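Local coordinates for putative protease I (Bacteroides thetaiotaomicron VPI-5482, PDB 3CNE), which binds flavins such as lumichrome, riboflavin, FMN and FAD as a homodimer, may store them, and appears to lack protease and chaperone activity, at residues 39-44 with 50-55; 23-26 with 31-34; 133-138 with 143-148; 120-125 with 152-157; 79-84 with 92-97. One frame throughout, in Å; residues are numbered along the deposited sequence.

Contact 1: 39-44 with 50-55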
# COMPACT_ATOMS: atom_id res chain seq x y z
N ASP A 39 -17.09 7.74 -10.26
CA ASP A 39 -17.55 8.82 -11.12
C ASP A 39 -16.50 9.91 -11.31
O ASP A 39 -16.61 10.75 -12.23
CB ASP A 39 -18.86 9.41 -10.55
CG ASP A 39 -18.71 9.94 -9.14
OD1 ASP A 39 -18.16 9.22 -8.28
OD2 ASP A 39 -19.14 11.09 -8.89
N THR A 40 -15.49 9.94 -10.42
CA THR A 40 -14.35 10.85 -10.52
C THR A 40 -13.03 10.13 -10.20
O THR A 40 -13.03 9.06 -9.60
CB THR A 40 -14.45 12.09 -9.55
OG1 THR A 40 -14.04 11.69 -8.23
CG2 THR A 40 -15.88 12.66 -9.48
N LYS A 41 -11.92 10.75 -10.57
CA LYS A 41 -10.57 10.22 -10.32
C LYS A 41 -10.21 10.11 -8.84
O LYS A 41 -9.18 9.50 -8.48
CB LYS A 41 -9.53 11.18 -10.91
CG LYS A 41 -9.54 11.30 -12.36
CD LYS A 41 -8.24 11.92 -12.85
CE LYS A 41 -8.21 13.44 -12.71
NZ LYS A 41 -6.94 13.95 -13.37
N GLU A 42 -10.99 10.77 -7.99
CA GLU A 42 -10.69 10.86 -6.57
C GLU A 42 -11.38 9.71 -5.84
O GLU A 42 -12.61 9.57 -5.92
CB GLU A 42 -11.14 12.21 -6.01
CG GLU A 42 -10.76 12.35 -4.56
CD GLU A 42 -11.26 13.63 -3.92
OE1 GLU A 42 -10.98 14.74 -4.45
OE2 GLU A 42 -11.90 13.50 -2.86
N ILE A 43 -10.60 8.85 -5.18
CA ILE A 43 -11.16 7.66 -4.50
C ILE A 43 -10.64 7.60 -3.07
O ILE A 43 -9.76 8.34 -2.74
CB ILE A 43 -10.79 6.31 -5.22
CG1 ILE A 43 -9.26 6.08 -5.19
CG2 ILE A 43 -11.42 6.24 -6.65
CD1 ILE A 43 -8.83 4.68 -5.65
N LYS A 44 -11.19 6.73 -2.24
CA LYS A 44 -10.68 6.56 -0.89
C LYS A 44 -10.04 5.22 -0.78
O LYS A 44 -10.31 4.36 -1.62
CB LYS A 44 -11.80 6.65 0.12
CG LYS A 44 -11.99 8.05 0.65
CD LYS A 44 -12.92 8.88 -0.20
CE LYS A 44 -13.36 10.13 0.58
NZ LYS A 44 -14.77 10.53 0.20
N VAL A 50 -7.12 9.58 0.81
CA VAL A 50 -7.62 9.96 -0.50
C VAL A 50 -6.52 9.79 -1.54
O VAL A 50 -5.40 10.28 -1.34
CB VAL A 50 -8.15 11.42 -0.45
CG1 VAL A 50 -8.48 11.95 -1.85
CG2 VAL A 50 -9.36 11.51 0.47
N LEU A 51 -6.85 9.08 -2.62
CA LEU A 51 -5.99 8.99 -3.79
C LEU A 51 -6.64 9.70 -4.97
O LEU A 51 -7.85 9.61 -5.17
CB LEU A 51 -5.74 7.52 -4.19
CG LEU A 51 -5.13 6.58 -3.14
CD1 LEU A 51 -5.10 5.19 -3.73
CD2 LEU A 51 -3.72 7.01 -2.79
N ILE A 52 -5.84 10.43 -5.73
CA ILE A 52 -6.29 10.94 -7.03
C ILE A 52 -5.54 10.12 -8.08
O ILE A 52 -4.32 10.19 -8.19
CB ILE A 52 -6.07 12.46 -7.16
CG1 ILE A 52 -6.67 13.18 -5.93
CG2 ILE A 52 -6.70 12.98 -8.49
CD1 ILE A 52 -6.67 14.74 -6.01
N VAL A 53 -6.29 9.31 -8.82
CA VAL A 53 -5.68 8.39 -9.78
C VAL A 53 -5.65 9.07 -11.16
O VAL A 53 -5.85 10.28 -11.24
CB VAL A 53 -6.36 7.00 -9.76
CG1 VAL A 53 -6.31 6.38 -8.34
CG2 VAL A 53 -7.83 7.08 -10.28
N ASP A 54 -5.37 8.31 -12.24
CA ASP A 54 -5.10 8.91 -13.54
C ASP A 54 -6.37 9.27 -14.31
O ASP A 54 -6.37 10.21 -15.10
CB ASP A 54 -4.22 8.00 -14.40
CG ASP A 54 -2.83 7.75 -13.75
OD1 ASP A 54 -2.24 8.73 -13.23
OD2 ASP A 54 -2.37 6.59 -13.74
N ASP A 55 -7.43 8.49 -14.13
CA ASP A 55 -8.61 8.63 -14.98
C ASP A 55 -9.74 7.82 -14.35
O ASP A 55 -9.55 7.15 -13.32
CB ASP A 55 -8.30 8.07 -16.36
CG ASP A 55 -9.07 8.75 -17.48
OD1 ASP A 55 -10.10 9.44 -17.23
OD2 ASP A 55 -8.66 8.54 -18.62

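Contact 2: 23-26 with 31-34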
# COMPACT_ATOMS: atom_id res chain seq x y z
N GLU A 23 4.10 -0.34 -6.77
CA GLU A 23 5.52 -0.33 -6.46
C GLU A 23 6.27 -1.31 -7.33
O GLU A 23 7.32 -0.97 -7.92
CB GLU A 23 5.77 -0.66 -5.00
CG GLU A 23 7.25 -0.63 -4.67
CD GLU A 23 7.54 -1.26 -3.38
OE1 GLU A 23 7.05 -2.39 -3.15
OE2 GLU A 23 8.26 -0.63 -2.59
N ALA A 24 5.75 -2.52 -7.42
CA ALA A 24 6.40 -3.54 -8.27
C ALA A 24 6.54 -3.08 -9.74
O ALA A 24 7.62 -3.20 -10.31
CB ALA A 24 5.69 -4.90 -8.16
N PHE A 25 5.46 -2.54 -10.31
CA PHE A 25 5.50 -2.07 -11.70
C PHE A 25 6.52 -0.95 -11.84
O PHE A 25 7.35 -1.00 -12.74
CB PHE A 25 4.14 -1.55 -12.21
CG PHE A 25 3.05 -2.59 -12.25
CD1 PHE A 25 3.33 -3.93 -12.47
CD2 PHE A 25 1.73 -2.20 -12.10
CE1 PHE A 25 2.29 -4.89 -12.50
CE2 PHE A 25 0.68 -3.15 -12.14
CZ PHE A 25 0.97 -4.49 -12.34
N PHE A 26 6.46 0.03 -10.94
CA PHE A 26 7.32 1.20 -11.01
C PHE A 26 8.79 0.84 -10.89
O PHE A 26 9.63 1.34 -11.65
CB PHE A 26 6.94 2.25 -9.94
CG PHE A 26 7.53 3.59 -10.22
CD1 PHE A 26 6.99 4.40 -11.20
CD2 PHE A 26 8.67 4.01 -9.56
CE1 PHE A 26 7.57 5.63 -11.51
CE2 PHE A 26 9.26 5.25 -9.86
CZ PHE A 26 8.69 6.06 -10.84
N SER A 31 4.92 -0.12 -17.60
CA SER A 31 4.02 0.99 -17.78
C SER A 31 2.60 0.66 -17.29
O SER A 31 2.08 -0.41 -17.58
CB SER A 31 3.96 1.35 -19.27
OG SER A 31 3.06 2.41 -19.48
N TYR A 32 1.97 1.60 -16.59
CA TYR A 32 0.61 1.41 -16.11
C TYR A 32 -0.14 2.71 -16.02
O TYR A 32 0.47 3.76 -15.94
CB TYR A 32 0.62 0.70 -14.75
CG TYR A 32 1.26 1.53 -13.64
CD1 TYR A 32 0.51 2.45 -12.92
CD2 TYR A 32 2.62 1.41 -13.37
CE1 TYR A 32 1.11 3.23 -11.92
CE2 TYR A 32 3.22 2.16 -12.38
CZ TYR A 32 2.48 3.07 -11.67
OH TYR A 32 3.11 3.80 -10.70
N LYS A 33 -1.47 2.63 -16.01
CA LYS A 33 -2.36 3.78 -15.83
C LYS A 33 -3.46 3.32 -14.90
O LYS A 33 -3.96 2.21 -15.06
CB LYS A 33 -2.94 4.21 -17.17
CG LYS A 33 -3.88 5.40 -17.09
CD LYS A 33 -4.22 5.92 -18.48
CE LYS A 33 -5.26 7.02 -18.36
NZ LYS A 33 -5.63 7.65 -19.70
N VAL A 34 -3.80 4.14 -13.91
CA VAL A 34 -4.73 3.76 -12.86
C VAL A 34 -6.08 4.44 -13.10
O VAL A 34 -6.15 5.68 -13.17
CB VAL A 34 -4.18 4.08 -11.41
CG1 VAL A 34 -5.12 3.51 -10.35
CG2 VAL A 34 -2.74 3.53 -11.20

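Contact 3: 133-138 with 143-148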
# COMPACT_ATOMS: atom_id res chain seq x y z
N LEU A 133 -14.44 -15.89 1.70
CA LEU A 133 -15.84 -15.44 1.74
C LEU A 133 -16.45 -15.24 0.35
O LEU A 133 -17.67 -15.27 0.19
CB LEU A 133 -15.97 -14.15 2.57
CG LEU A 133 -15.60 -14.20 4.06
CD1 LEU A 133 -15.56 -12.79 4.67
CD2 LEU A 133 -16.56 -15.10 4.85
N ALA A 134 -15.61 -15.00 -0.65
CA ALA A 134 -16.10 -14.84 -2.02
C ALA A 134 -16.10 -16.17 -2.78
O ALA A 134 -16.71 -16.27 -3.84
CB ALA A 134 -15.26 -13.79 -2.76
N LYS A 135 -15.45 -17.19 -2.22
CA LYS A 135 -15.32 -18.52 -2.89
C LYS A 135 -16.63 -19.13 -3.40
O LYS A 135 -16.69 -19.57 -4.55
CB LYS A 135 -14.56 -19.54 -2.03
CG LYS A 135 -14.23 -20.84 -2.76
CD LYS A 135 -13.41 -21.79 -1.92
CE LYS A 135 -13.18 -23.09 -2.69
NZ LYS A 135 -12.63 -24.16 -1.81
N PRO A 136 -17.69 -19.14 -2.56
CA PRO A 136 -18.94 -19.74 -3.03
C PRO A 136 -19.55 -19.03 -4.25
O PRO A 136 -20.40 -19.62 -4.92
CB PRO A 136 -19.89 -19.58 -1.83
CG PRO A 136 -19.02 -19.35 -0.66
CD PRO A 136 -17.83 -18.62 -1.18
N ALA A 137 -19.13 -17.80 -4.53
CA ALA A 137 -19.64 -17.07 -5.69
C ALA A 137 -18.96 -17.45 -7.00
O ALA A 137 -19.39 -17.01 -8.07
CB ALA A 137 -19.58 -15.56 -5.46
N ILE A 138 -17.90 -18.25 -6.93
CA ILE A 138 -17.20 -18.69 -8.13
C ILE A 138 -17.95 -19.87 -8.74
O ILE A 138 -17.96 -20.97 -8.17
CB ILE A 138 -15.70 -19.06 -7.84
CG1 ILE A 138 -14.93 -17.85 -7.30
CG2 ILE A 138 -15.01 -19.65 -9.06
CD1 ILE A 138 -14.86 -16.68 -8.28
N ALA A 143 -12.53 -22.45 -8.25
CA ALA A 143 -11.90 -21.85 -7.07
C ALA A 143 -11.08 -22.86 -6.29
O ALA A 143 -11.54 -23.97 -6.01
CB ALA A 143 -12.93 -21.20 -6.17
N THR A 144 -9.88 -22.46 -5.92
CA THR A 144 -9.04 -23.30 -5.06
C THR A 144 -8.84 -22.64 -3.70
O THR A 144 -9.25 -21.49 -3.48
CB THR A 144 -7.69 -23.65 -5.73
OG1 THR A 144 -6.84 -22.51 -5.75
CG2 THR A 144 -7.88 -24.16 -7.18
N ASP A 145 -8.21 -23.37 -2.78
CA ASP A 145 -7.82 -22.85 -1.47
C ASP A 145 -6.38 -22.33 -1.49
O ASP A 145 -5.84 -21.94 -0.46
CB ASP A 145 -7.94 -23.93 -0.38
CG ASP A 145 -9.37 -24.40 -0.15
OD1 ASP A 145 -10.33 -23.62 -0.35
OD2 ASP A 145 -9.51 -25.57 0.26
N GLU A 146 -5.75 -22.34 -2.67
CA GLU A 146 -4.36 -21.89 -2.80
C GLU A 146 -4.20 -20.39 -2.57
O GLU A 146 -5.17 -19.63 -2.71
CB GLU A 146 -3.77 -22.29 -4.16
CG GLU A 146 -3.62 -23.80 -4.35
CD GLU A 146 -2.94 -24.46 -3.16
OE1 GLU A 146 -1.73 -24.18 -2.95
OE2 GLU A 146 -3.61 -25.23 -2.44
N LYS A 147 -2.96 -20.00 -2.22
CA LYS A 147 -2.60 -18.63 -1.91
C LYS A 147 -2.67 -17.75 -3.16
O LYS A 147 -3.00 -16.57 -3.08
CB LYS A 147 -1.18 -18.55 -1.32
CG LYS A 147 -1.05 -18.98 0.14
CD LYS A 147 0.38 -18.80 0.62
CE LYS A 147 0.64 -19.43 1.97
NZ LYS A 147 0.26 -18.52 3.07
N SER A 148 -2.30 -18.35 -4.30
CA SER A 148 -2.49 -17.73 -5.60
C SER A 148 -2.60 -18.84 -6.63
O SER A 148 -2.26 -19.99 -6.35
CB SER A 148 -1.35 -16.76 -5.94
OG SER A 148 -0.06 -17.35 -5.80
O HOH W 1 -15.35 -23.23 -8.43

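Contact 4: 120-125 with 152-157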
# COMPACT_ATOMS: atom_id res chain seq x y z
N THR A 120 -18.33 -12.09 -15.30
CA THR A 120 -18.34 -11.85 -16.74
C THR A 120 -18.23 -13.16 -17.52
O THR A 120 -18.36 -13.16 -18.73
CB THR A 120 -17.19 -10.89 -17.18
OG1 THR A 120 -15.95 -11.59 -17.11
CG2 THR A 120 -17.12 -9.64 -16.27
N GLY A 121 -18.00 -14.27 -16.83
CA GLY A 121 -17.84 -15.56 -17.50
C GLY A 121 -16.46 -15.89 -18.06
O GLY A 121 -16.19 -17.04 -18.41
N ILE A 122 -15.57 -14.90 -18.13
CA ILE A 122 -14.28 -15.10 -18.79
C ILE A 122 -13.43 -16.18 -18.12
O ILE A 122 -12.45 -16.67 -18.70
CB ILE A 122 -13.46 -13.79 -18.93
CG1 ILE A 122 -13.14 -13.20 -17.54
CG2 ILE A 122 -14.18 -12.81 -19.86
CD1 ILE A 122 -12.12 -12.08 -17.56
N THR A 123 -13.79 -16.53 -16.89
CA THR A 123 -13.02 -17.49 -16.12
C THR A 123 -13.36 -18.95 -16.42
O THR A 123 -12.81 -19.81 -15.77
CB THR A 123 -13.15 -17.25 -14.60
OG1 THR A 123 -14.53 -17.32 -14.21
CG2 THR A 123 -12.57 -15.88 -14.19
N LYS A 124 -14.26 -19.22 -17.37
CA LYS A 124 -14.72 -20.59 -17.67
C LYS A 124 -13.55 -21.57 -17.60
O LYS A 124 -12.58 -21.39 -18.32
CB LYS A 124 -15.34 -20.71 -19.07
CG LYS A 124 -16.28 -19.58 -19.51
CD LYS A 124 -17.77 -19.92 -19.29
CE LYS A 124 -18.67 -18.74 -19.62
NZ LYS A 124 -20.03 -18.92 -19.00
N GLY A 125 -13.65 -22.56 -16.72
CA GLY A 125 -12.67 -23.66 -16.63
C GLY A 125 -11.27 -23.35 -16.11
O GLY A 125 -10.39 -24.21 -16.17
N GLY A 152 -3.60 -19.99 -17.32
CA GLY A 152 -3.83 -19.35 -18.61
C GLY A 152 -3.43 -17.90 -18.47
O GLY A 152 -2.31 -17.60 -18.07
N ASN A 153 -4.37 -17.00 -18.77
CA ASN A 153 -4.12 -15.56 -18.65
C ASN A 153 -4.44 -14.99 -17.27
O ASN A 153 -4.30 -13.79 -17.06
CB ASN A 153 -4.87 -14.80 -19.73
CG ASN A 153 -4.53 -15.28 -21.11
OD1 ASN A 153 -3.36 -15.55 -21.43
ND2 ASN A 153 -5.55 -15.40 -21.95
N PHE A 154 -4.84 -15.86 -16.33
CA PHE A 154 -5.30 -15.42 -15.01
C PHE A 154 -4.25 -15.57 -13.92
O PHE A 154 -3.75 -16.66 -13.69
CB PHE A 154 -6.60 -16.14 -14.61
CG PHE A 154 -7.76 -15.81 -15.47
CD1 PHE A 154 -8.58 -14.72 -15.17
CD2 PHE A 154 -8.02 -16.55 -16.62
CE1 PHE A 154 -9.64 -14.37 -16.01
CE2 PHE A 154 -9.11 -16.22 -17.45
CZ PHE A 154 -9.91 -15.14 -17.14
N PHE A 155 -3.97 -14.46 -13.25
CA PHE A 155 -3.01 -14.40 -12.16
C PHE A 155 -3.79 -13.85 -10.97
O PHE A 155 -4.01 -12.65 -10.89
CB PHE A 155 -1.85 -13.46 -12.53
CG PHE A 155 -1.00 -13.93 -13.69
CD1 PHE A 155 0.35 -14.25 -13.49
CD2 PHE A 155 -1.54 -14.06 -14.97
CE1 PHE A 155 1.15 -14.72 -14.55
CE2 PHE A 155 -0.74 -14.52 -16.03
CZ PHE A 155 0.60 -14.85 -15.81
N THR A 156 -4.25 -14.72 -10.08
CA THR A 156 -5.09 -14.27 -8.98
C THR A 156 -4.52 -14.71 -7.65
O THR A 156 -3.91 -15.78 -7.53
CB THR A 156 -6.56 -14.75 -9.14
OG1 THR A 156 -6.61 -16.19 -9.11
CG2 THR A 156 -7.14 -14.27 -10.45
N ALA A 157 -4.69 -13.85 -6.65
CA ALA A 157 -4.23 -14.14 -5.30
C ALA A 157 -5.43 -14.10 -4.36
O ALA A 157 -6.37 -13.32 -4.57
CB ALA A 157 -3.18 -13.14 -4.88

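Contact 5: 79-84 with 92-97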
# COMPACT_ATOMS: atom_id res chain seq x y z
N PRO A 79 -17.76 -5.83 -1.93
CA PRO A 79 -18.94 -6.45 -1.31
C PRO A 79 -20.26 -5.64 -1.38
O PRO A 79 -21.33 -6.17 -1.02
CB PRO A 79 -18.49 -6.69 0.12
CG PRO A 79 -16.97 -6.72 0.04
CD PRO A 79 -16.69 -5.61 -0.94
N VAL A 80 -20.22 -4.39 -1.85
CA VAL A 80 -21.48 -3.68 -2.14
C VAL A 80 -21.76 -3.54 -3.63
O VAL A 80 -22.78 -2.98 -4.01
CB VAL A 80 -21.60 -2.27 -1.45
CG1 VAL A 80 -21.70 -2.43 0.04
CG2 VAL A 80 -20.46 -1.32 -1.84
N PHE A 81 -20.85 -4.07 -4.45
CA PHE A 81 -20.97 -3.98 -5.90
C PHE A 81 -22.37 -4.42 -6.37
O PHE A 81 -22.97 -3.76 -7.22
CB PHE A 81 -19.88 -4.83 -6.56
CG PHE A 81 -20.02 -4.95 -8.05
CD1 PHE A 81 -19.53 -3.95 -8.90
CD2 PHE A 81 -20.63 -6.06 -8.62
CE1 PHE A 81 -19.66 -4.08 -10.28
CE2 PHE A 81 -20.78 -6.18 -10.00
CZ PHE A 81 -20.29 -5.17 -10.82
N GLN A 82 -22.86 -5.52 -5.78
CA GLN A 82 -24.13 -6.14 -6.21
C GLN A 82 -25.35 -5.29 -5.93
O GLN A 82 -26.26 -5.27 -6.76
CB GLN A 82 -24.29 -7.56 -5.64
CG GLN A 82 -23.55 -8.62 -6.49
CD GLN A 82 -24.04 -10.08 -6.27
OE1 GLN A 82 -25.25 -10.36 -6.19
NE2 GLN A 82 -23.09 -11.02 -6.20
N GLN A 83 -25.36 -4.59 -4.79
CA GLN A 83 -26.40 -3.61 -4.43
C GLN A 83 -26.48 -2.43 -5.39
O GLN A 83 -27.52 -1.75 -5.45
CB GLN A 83 -26.11 -2.94 -3.08
CG GLN A 83 -26.01 -3.81 -1.90
CD GLN A 83 -25.68 -3.01 -0.66
OE1 GLN A 83 -25.93 -1.79 -0.59
NE2 GLN A 83 -25.10 -3.67 0.33
N TYR A 84 -25.37 -2.11 -6.04
CA TYR A 84 -25.26 -0.84 -6.75
C TYR A 84 -25.27 -0.93 -8.26
O TYR A 84 -24.32 -0.52 -8.92
CB TYR A 84 -24.02 -0.08 -6.27
CG TYR A 84 -24.16 0.50 -4.89
CD1 TYR A 84 -25.33 1.16 -4.49
CD2 TYR A 84 -23.11 0.41 -3.97
CE1 TYR A 84 -25.45 1.72 -3.22
CE2 TYR A 84 -23.22 0.98 -2.68
CZ TYR A 84 -24.40 1.62 -2.32
OH TYR A 84 -24.50 2.18 -1.05
N ASP A 92 -19.87 -0.28 -16.38
CA ASP A 92 -18.62 -0.17 -17.13
C ASP A 92 -17.58 -1.19 -16.69
O ASP A 92 -16.93 -1.78 -17.53
CB ASP A 92 -18.03 1.23 -17.04
CG ASP A 92 -18.92 2.29 -17.68
OD1 ASP A 92 -19.82 1.92 -18.49
OD2 ASP A 92 -18.72 3.49 -17.36
N LEU A 93 -17.43 -1.40 -15.39
CA LEU A 93 -16.51 -2.43 -14.88
C LEU A 93 -16.69 -3.81 -15.55
O LEU A 93 -15.73 -4.43 -15.98
CB LEU A 93 -16.67 -2.59 -13.36
CG LEU A 93 -15.65 -3.54 -12.71
CD1 LEU A 93 -14.22 -3.11 -12.99
CD2 LEU A 93 -15.87 -3.62 -11.20
N MSE A 94 -17.94 -4.28 -15.58
CA MSE A 94 -18.30 -5.56 -16.18
C MSE A 94 -17.95 -5.58 -17.66
O MSE A 94 -17.37 -6.55 -18.15
CB MSE A 94 -19.79 -5.84 -16.01
CG MSE A 94 -20.21 -6.05 -14.56
SE MSE A 94 -19.50 -7.73 -13.82
CE MSE A 94 -17.77 -7.14 -13.10
N GLU A 95 -18.29 -4.50 -18.34
CA GLU A 95 -17.99 -4.33 -19.75
C GLU A 95 -16.49 -4.43 -20.01
O GLU A 95 -16.03 -5.20 -20.87
CB GLU A 95 -18.50 -2.97 -20.24
CG GLU A 95 -18.56 -2.90 -21.76
CD GLU A 95 -18.84 -1.52 -22.32
OE1 GLU A 95 -19.81 -0.85 -21.84
OE2 GLU A 95 -18.09 -1.12 -23.26
N VAL A 96 -15.73 -3.66 -19.25
CA VAL A 96 -14.28 -3.58 -19.42
C VAL A 96 -13.60 -4.91 -19.11
O VAL A 96 -12.66 -5.30 -19.79
CB VAL A 96 -13.67 -2.43 -18.59
CG1 VAL A 96 -12.17 -2.61 -18.43
CG2 VAL A 96 -14.00 -1.05 -19.26
N ILE A 97 -14.07 -5.60 -18.08
CA ILE A 97 -13.45 -6.88 -17.70
C ILE A 97 -13.75 -7.94 -18.77
O ILE A 97 -12.86 -8.73 -19.15
CB ILE A 97 -13.93 -7.37 -16.35
CG1 ILE A 97 -13.31 -6.51 -15.23
CG2 ILE A 97 -13.62 -8.83 -16.15
CD1 ILE A 97 -13.98 -6.77 -13.90

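Contact 1: 39-44 with 50-55
Glu42 and Val50 meet diagonally across the two strands. Their side chains lie at a slant to each other, and the aliphatic CG of Glu42 rests 3.6 Å from CG1 of Val50. CG of Glu42 stands anti to the backbone N (chi1 -176°) and the chain runs on extended, which lays its methylene part over the valine. Ile52 and Lys44 share this face. On the other face Ile43 leans over Leu51, with CG1 of Ile43 3.9 Å from CB of Leu51. The end of Ile43 also reaches Val53 at about a right angle, CD1 of Ile43 to CG1 of Val53 being 4.1 Å. Strands 42-44 and 50-52 form an antiparallel beta hairpin. Ile43 and Leu51 are its hydrogen-bonded pair: Ile43 N to Leu51 O is 2.9 Å, and Leu51 N returns a bond to Ile43 O. A further, nearly straight bond of 2.9 Å runs from Val53 N to Lys41 O. Val50, Leu51 and Ile52 also pair with a strand of the second subunit, and the small sheet continues across the dimer interface. Lys41 bends at chi3 and runs along the 53-55 backbone, its CD 3.4 Å from Asp54 O.

Contact 2: 23-26 with 31-34
Phe25 on helix 15-27 packs against Tyr32 on strand 31-36, and the two backbones stay well apart. The nearest CA atoms, those of Phe25 and Ser31, are 7.0 Å from each other, and side chains make the contact between them. The helix and strand belong to a beta-alpha-beta unit that starts with strand 4-9, part of the mainly parallel core sheet of the DJ-1/PfpI fold. Tyr32 is the strand's partner in both contacts, with Phe25 and with Phe26. Its CG sits between the backbone N and the carbonyl carbon (chi1 65°), and the ring reaches out to the helix. CD2 of Tyr32 comes to 3.5 Å from CB of Phe25, and CE2 of Tyr32 is 3.8 Å from the same CB. The two rings meet obliquely, with centroids 5.9 Å apart and planes at 42°. The Phe25 ring is buried and also packs on Val5 and Val7 of strand 4-9 and on helix 167-174. An alanine in place of Tyr32 is likely to leave a gap beside CB of Phe25 and let the Phe25 ring shift. Tyr32 and Phe26 also touch Ser47 of the second subunit. Phe26 is the more exposed of the two phenylalanines. It meets the far end of the tyrosine, where CD1 of Phe26 lies 4.0 Å from OH of Tyr32.

Contact 3: 133-138 with 143-148
Lys135 and Ile138 close on Ala143 from the first arm of a surface loop. This loop connects strands 127-129 and 142-144, which pair in a small parallel sheet beside the core sheet of the DJ-1/PfpI fold. Segment 133-138 carries a short 3-10 segment, whose backbone bonds run from Ala137 N to Ala134 O and from Ile138 N to Lys135 O. Segment 143-148 runs from the second strand toward strand 148-151.

The apolar part centres on the methyl of Ala143. CB of Ala143 lies 3.7 Å from CG of Lys135 and 3.9 Å from CB of Ile138. The methyl sits in the corner formed by the lysine stem and the branched isoleucine. Ile138 packs further on Met115 and Asp118 of helix 113-119, and this ties the loop to the body of the chain.

The ionic part is a salt bridge. The Lys135 chain is fully extended, with CG anti to the backbone N (chi1 -172°), and it passes the alanine to reach Asp145. NZ of Lys135 is 2.8 Å from OD1 of Asp145. The ammonium group meets this oxygen from above the carboxylate plane, 38° out of it. The two side chains cross at about a right angle.

The CB of Thr144 points away from segment 133-138. Its OG1 accepts from Glu146 N in an ST turn and also bonds to Glu149.

One water bridges the backbones. It accepts from Ala143 N at 2.9 Å and gives a weak, long bond of 3.5 Å to Ile138 O.

Contact 4: 120-125 with 152-157
Phe154 turns its ring toward Ile122 and Thr123 through a chi1 of -65°, which sets CG anti to its own carbonyl carbon. Ile122 adopts a chi1 of 61°, with CG1 between the backbone N and the carbonyl carbon, and this brings its longer branch to the ring. CD1 of Ile122 lies 3.7 Å from CE1 of Phe154. CG1 of Ile122 comes in the plane of the ring, at its edge, 3.8 Å from CZ of Phe154. Thr123 presents its methyl: CG2 of Thr123 is 3.8 Å from CE1 of Phe154, and the two side chains cross at about a right angle. The carbonyl of Ile122 also approaches the ring, its O 3.4 Å from CZ of Phe154. Segment 120-125 follows helix 113-119 and forms a type I beta turn from Gly121 to Lys124. At Gly121, with positive phi, a CB would jam against the carbonyl O of Thr120. Strand 154-157 runs in the core sheet next to strand 106-110, whose Met107 touches both Ile122 and Phe154. A serine in place of Phe154 would probably open a gap beside the turn and leave the Ile122 and Thr123 side chains without their mate. Apart from Ile122 O, the contact is apolar, so close packing and burial hold these two segments together here.

Contact 5: 79-84 with 92-97
Phe81 reaches from its loop to helix 88-102, and the end of its ring makes all the close contacts. CG of Phe81 is anti to the backbone N (chi1 173°), which sends the ring out toward the helix. It spans a wide gap, as CA of Phe81 is 10.1 Å from CA of Leu93. At the tight end, CZ of Phe81 is 3.8 Å from CG of Met94, which comes in at the ring edge, in its plane. Met94 is present as selenomethionine. Its chain bends at chi2 and chi3 and curls round the same corner, with CE of Met94 3.9 Å from CZ of Phe81. SE of Met94 lies 5.2 Å from the centroid of the Phe81 ring, obliquely placed, in a Met-aromatic contact. Leu93 meets the neighbouring corner, CD2 of Leu93 being 3.9 Å from CE1 of Phe81. Met116 of helix 113-119 touches all three side chains. In the DJ-1/PfpI fold of this chain, the loop leads from core strand 69-73 to helix 88-102. The solvent side is formed by Gln82, Gln83 and Tyr84, which are exposed. The contact is apolar, and within these segments Phe81 alone brings the loop to the helix, through dispersion and burial without directional polar bonds.

Overall arrangement
Along the chain the order is contact 2, contact 1, contact 5, then contact 4, whose two segments enclose contact 3 in sequence. Contacts 2 and 4 reach the same core sheet, through strands 31-36 and 154-157, with centres 21 Å apart. Contacts 1 and 2 touch where Asp54 and Asp55 meet Val34, and both also touch the second subunit, so this part of the fold lies at the homodimer interface. Contacts 3 and 4 touch through Ser148 and Thr156, their centres 12 Å apart. Contact 5 joins contact 4 where Ile97 of helix 88-102 packs on Thr120. Contacts 1 and 3 lie on opposite sides of the chain's centre, about 29 Å apart between centres.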